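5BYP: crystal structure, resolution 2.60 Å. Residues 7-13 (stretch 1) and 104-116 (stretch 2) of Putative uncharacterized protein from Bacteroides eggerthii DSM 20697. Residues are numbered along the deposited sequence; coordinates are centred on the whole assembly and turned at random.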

# COMPACT_ATOMS: atom_id res chain seq x y z
N ASP A 7 11.79 -12.49 -0.90
CA ASP A 7 11.44 -12.32 0.51
C ASP A 7 10.22 -11.35 0.68
O ASP A 7 9.80 -11.06 1.82
CB ASP A 7 12.66 -11.82 1.30
N TRP A 8 9.64 -10.87 -0.45
CA TRP A 8 8.49 -9.97 -0.41
C TRP A 8 7.17 -10.68 -0.74
O TRP A 8 6.11 -10.24 -0.29
CB TRP A 8 8.66 -8.78 -1.38
CG TRP A 8 9.66 -7.75 -0.92
CD1 TRP A 8 11.00 -7.76 -1.15
CD2 TRP A 8 9.37 -6.53 -0.22
NE1 TRP A 8 11.57 -6.63 -0.61
CE2 TRP A 8 10.59 -5.85 -0.04
CE3 TRP A 8 8.19 -5.95 0.30
CZ2 TRP A 8 10.68 -4.64 0.66
CZ3 TRP A 8 8.29 -4.76 0.99
CH2 TRP A 8 9.51 -4.11 1.15
N VAL A 9 7.24 -11.76 -1.54
CA VAL A 9 6.12 -12.56 -2.06
C VAL A 9 5.06 -12.91 -0.97
O VAL A 9 5.43 -13.23 0.16
CB VAL A 9 6.64 -13.85 -2.75
CG1 VAL A 9 5.54 -14.54 -3.56
CG2 VAL A 9 7.84 -13.55 -3.64
N GLY A 10 3.78 -12.83 -1.36
CA GLY A 10 2.65 -13.17 -0.50
C GLY A 10 1.79 -12.00 -0.06
O GLY A 10 2.04 -10.85 -0.44
N LYS A 11 0.74 -12.30 0.74
CA LYS A 11 -0.18 -11.32 1.32
C LYS A 11 0.35 -10.86 2.67
O LYS A 11 0.87 -11.67 3.45
CB LYS A 11 -1.60 -11.89 1.48
CG LYS A 11 -2.31 -12.23 0.15
CD LYS A 11 -3.79 -12.63 0.37
CE LYS A 11 -4.48 -13.01 -0.92
NZ LYS A 11 -5.94 -13.21 -0.73
N TRP A 12 0.21 -9.56 2.95
CA TRP A 12 0.69 -8.95 4.18
C TRP A 12 -0.41 -8.13 4.83
O TRP A 12 -0.87 -7.15 4.24
CB TRP A 12 1.91 -8.08 3.90
CG TRP A 12 3.10 -8.87 3.43
CD1 TRP A 12 3.35 -9.31 2.16
CD2 TRP A 12 4.21 -9.31 4.23
NE1 TRP A 12 4.53 -10.01 2.12
CE2 TRP A 12 5.09 -10.02 3.38
CE3 TRP A 12 4.56 -9.14 5.58
CZ2 TRP A 12 6.29 -10.56 3.83
CZ3 TRP A 12 5.75 -9.70 6.04
CH2 TRP A 12 6.60 -10.41 5.17
N GLN A 13 -0.87 -8.53 6.01
CA GLN A 13 -1.94 -7.80 6.65
C GLN A 13 -1.40 -6.60 7.37
O GLN A 13 -0.55 -6.75 8.24
CB GLN A 13 -2.73 -8.69 7.63
CG GLN A 13 -4.00 -7.98 8.15
CD GLN A 13 -4.76 -8.75 9.20
OE1 GLN A 13 -4.35 -9.82 9.65
NE2 GLN A 13 -5.89 -8.20 9.61
N LYS A 104 10.48 3.77 3.29
CA LYS A 104 11.73 3.25 3.83
C LYS A 104 11.42 1.90 4.45
O LYS A 104 10.46 1.79 5.22
CB LYS A 104 12.36 4.22 4.85
CG LYS A 104 12.97 5.50 4.24
CD LYS A 104 14.31 5.28 3.50
CE LYS A 104 15.51 5.09 4.41
NZ LYS A 104 16.76 4.89 3.62
N VAL A 105 12.14 0.86 4.03
CA VAL A 105 11.93 -0.48 4.59
C VAL A 105 12.70 -0.60 5.90
O VAL A 105 13.93 -0.75 5.87
CB VAL A 105 12.30 -1.60 3.59
CG1 VAL A 105 12.00 -2.99 4.19
CG2 VAL A 105 11.57 -1.40 2.26
N GLU A 106 12.00 -0.46 7.03
CA GLU A 106 12.63 -0.55 8.36
C GLU A 106 12.79 -2.01 8.79
O GLU A 106 13.81 -2.36 9.39
CB GLU A 106 11.82 0.23 9.41
CG GLU A 106 11.77 1.73 9.16
CD GLU A 106 11.24 2.55 10.32
OE1 GLU A 106 10.74 1.96 11.30
OE2 GLU A 106 11.36 3.80 10.25
N GLU A 107 11.79 -2.85 8.49
CA GLU A 107 11.78 -4.26 8.84
C GLU A 107 11.15 -5.09 7.73
O GLU A 107 10.16 -4.67 7.11
CB GLU A 107 11.00 -4.48 10.16
CG GLU A 107 11.08 -5.88 10.74
CD GLU A 107 10.50 -6.06 12.14
OE1 GLU A 107 10.12 -5.04 12.76
OE2 GLU A 107 10.44 -7.21 12.61
N LEU A 108 11.75 -6.27 7.48
CA LEU A 108 11.24 -7.27 6.56
C LEU A 108 11.81 -8.62 6.95
O LEU A 108 13.01 -8.86 6.83
CB LEU A 108 11.52 -6.95 5.08
CG LEU A 108 10.86 -7.92 4.07
CD1 LEU A 108 9.35 -7.75 4.03
CD2 LEU A 108 11.45 -7.74 2.71
N THR A 109 10.94 -9.47 7.52
CA THR A 109 11.29 -10.82 7.96
C THR A 109 10.28 -11.79 7.31
O THR A 109 9.50 -11.37 6.46
CB THR A 109 11.32 -10.92 9.51
OG1 THR A 109 9.99 -10.90 10.04
CG2 THR A 109 12.17 -9.81 10.16
N ASP A 110 10.28 -13.07 7.72
CA ASP A 110 9.37 -14.08 7.18
C ASP A 110 7.94 -13.88 7.74
O ASP A 110 6.98 -14.42 7.18
CB ASP A 110 9.89 -15.50 7.51
CG ASP A 110 9.23 -16.62 6.73
OD1 ASP A 110 9.54 -16.76 5.52
OD2 ASP A 110 8.47 -17.40 7.34
N LYS A 111 7.79 -13.07 8.81
CA LYS A 111 6.49 -12.81 9.42
C LYS A 111 6.15 -11.30 9.45
O LYS A 111 5.04 -10.94 9.04
CB LYS A 111 6.43 -13.39 10.84
N LYS A 112 7.07 -10.42 9.93
CA LYS A 112 6.78 -8.99 10.03
C LYS A 112 7.41 -8.14 8.89
O LYS A 112 8.37 -8.56 8.24
CB LYS A 112 7.24 -8.43 11.40
CG LYS A 112 6.55 -7.09 11.78
CD LYS A 112 7.06 -6.49 13.11
CE LYS A 112 6.74 -5.02 13.23
NZ LYS A 112 7.02 -4.50 14.59
N MSE A 113 6.82 -6.95 8.66
CA MSE A 113 7.25 -5.92 7.71
C MSE A 113 6.86 -4.54 8.26
O MSE A 113 5.70 -4.33 8.63
CB MSE A 113 6.63 -6.16 6.32
CG MSE A 113 6.99 -5.07 5.29
SE MSE A 113 5.67 -4.90 3.87
CE MSE A 113 5.95 -6.62 3.03
N ARG A 114 7.83 -3.61 8.31
CA ARG A 114 7.55 -2.26 8.78
C ARG A 114 8.08 -1.24 7.79
O ARG A 114 9.29 -1.16 7.56
CB ARG A 114 8.12 -2.02 10.20
CG ARG A 114 7.55 -0.74 10.85
CD ARG A 114 7.95 -0.55 12.30
NE ARG A 114 9.34 -0.12 12.46
CZ ARG A 114 10.32 -0.91 12.86
NH1 ARG A 114 10.08 -2.18 13.15
NH2 ARG A 114 11.56 -0.43 12.98
N LEU A 115 7.16 -0.51 7.17
CA LEU A 115 7.47 0.55 6.20
C LEU A 115 7.38 1.91 6.89
O LEU A 115 6.70 2.04 7.91
CB LEU A 115 6.53 0.49 4.99
CG LEU A 115 6.48 -0.83 4.23
CD1 LEU A 115 5.41 -0.79 3.19
CD2 LEU A 115 7.83 -1.17 3.60
N ASN A 116 8.06 2.91 6.36
CA ASN A 116 8.03 4.21 6.99
C ASN A 116 7.84 5.30 5.98
O ASN A 116 8.60 5.39 5.01
CB ASN A 116 9.32 4.44 7.79
CG ASN A 116 9.30 5.68 8.63
OD1 ASN A 116 9.41 6.82 8.13
ND2 ASN A 116 9.17 5.49 9.93

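Two tryptophans from stretch 1, Trp8 and Trp12, pack against one side of the hairpin formed by strands 104-108 and 112-116; the contact buries 428 Å² and contains no hydrogen bond among the modelled atoms. Within stretch 1, the Trp12 indole is tied to the backbone of Trp8: Trp12 NE1 donates to Trp8 O (2.9 Å), which satisfies the polar edge of a buried ring. Methyl groups of the hairpin fill the hollows around the two indoles. Leu108 forks between the rings: its CD2 sits over one face of Trp8, 3.5 Å from the centroid of the five-membered ring, while its CD1 lies 4.0 Å from Trp12 CH2. Selenomethionine Met113, long and unbranched, reaches in from the other strand and sets its CE over a face of Trp12, 3.5 Å from the five-membered-ring centroid; the same methyl also lies 3.6 Å from Trp8 CE3. The far edge of the Trp8 ring meets two more methyls near its plane, with Trp8 CH2 3.6 Å from Val105 CG2 and 4.2 Å from Leu115 CD2. Trp12 pushes its six-membered ring toward the turn, where backbone carbonyls border it: CH2 is 3.3 Å from Thr109 O, near the ring plane, and CZ3 is 3.3 Å from Lys111 O. Thr109 OG1 steadies this turn by accepting from Lys112 N (3.0 Å).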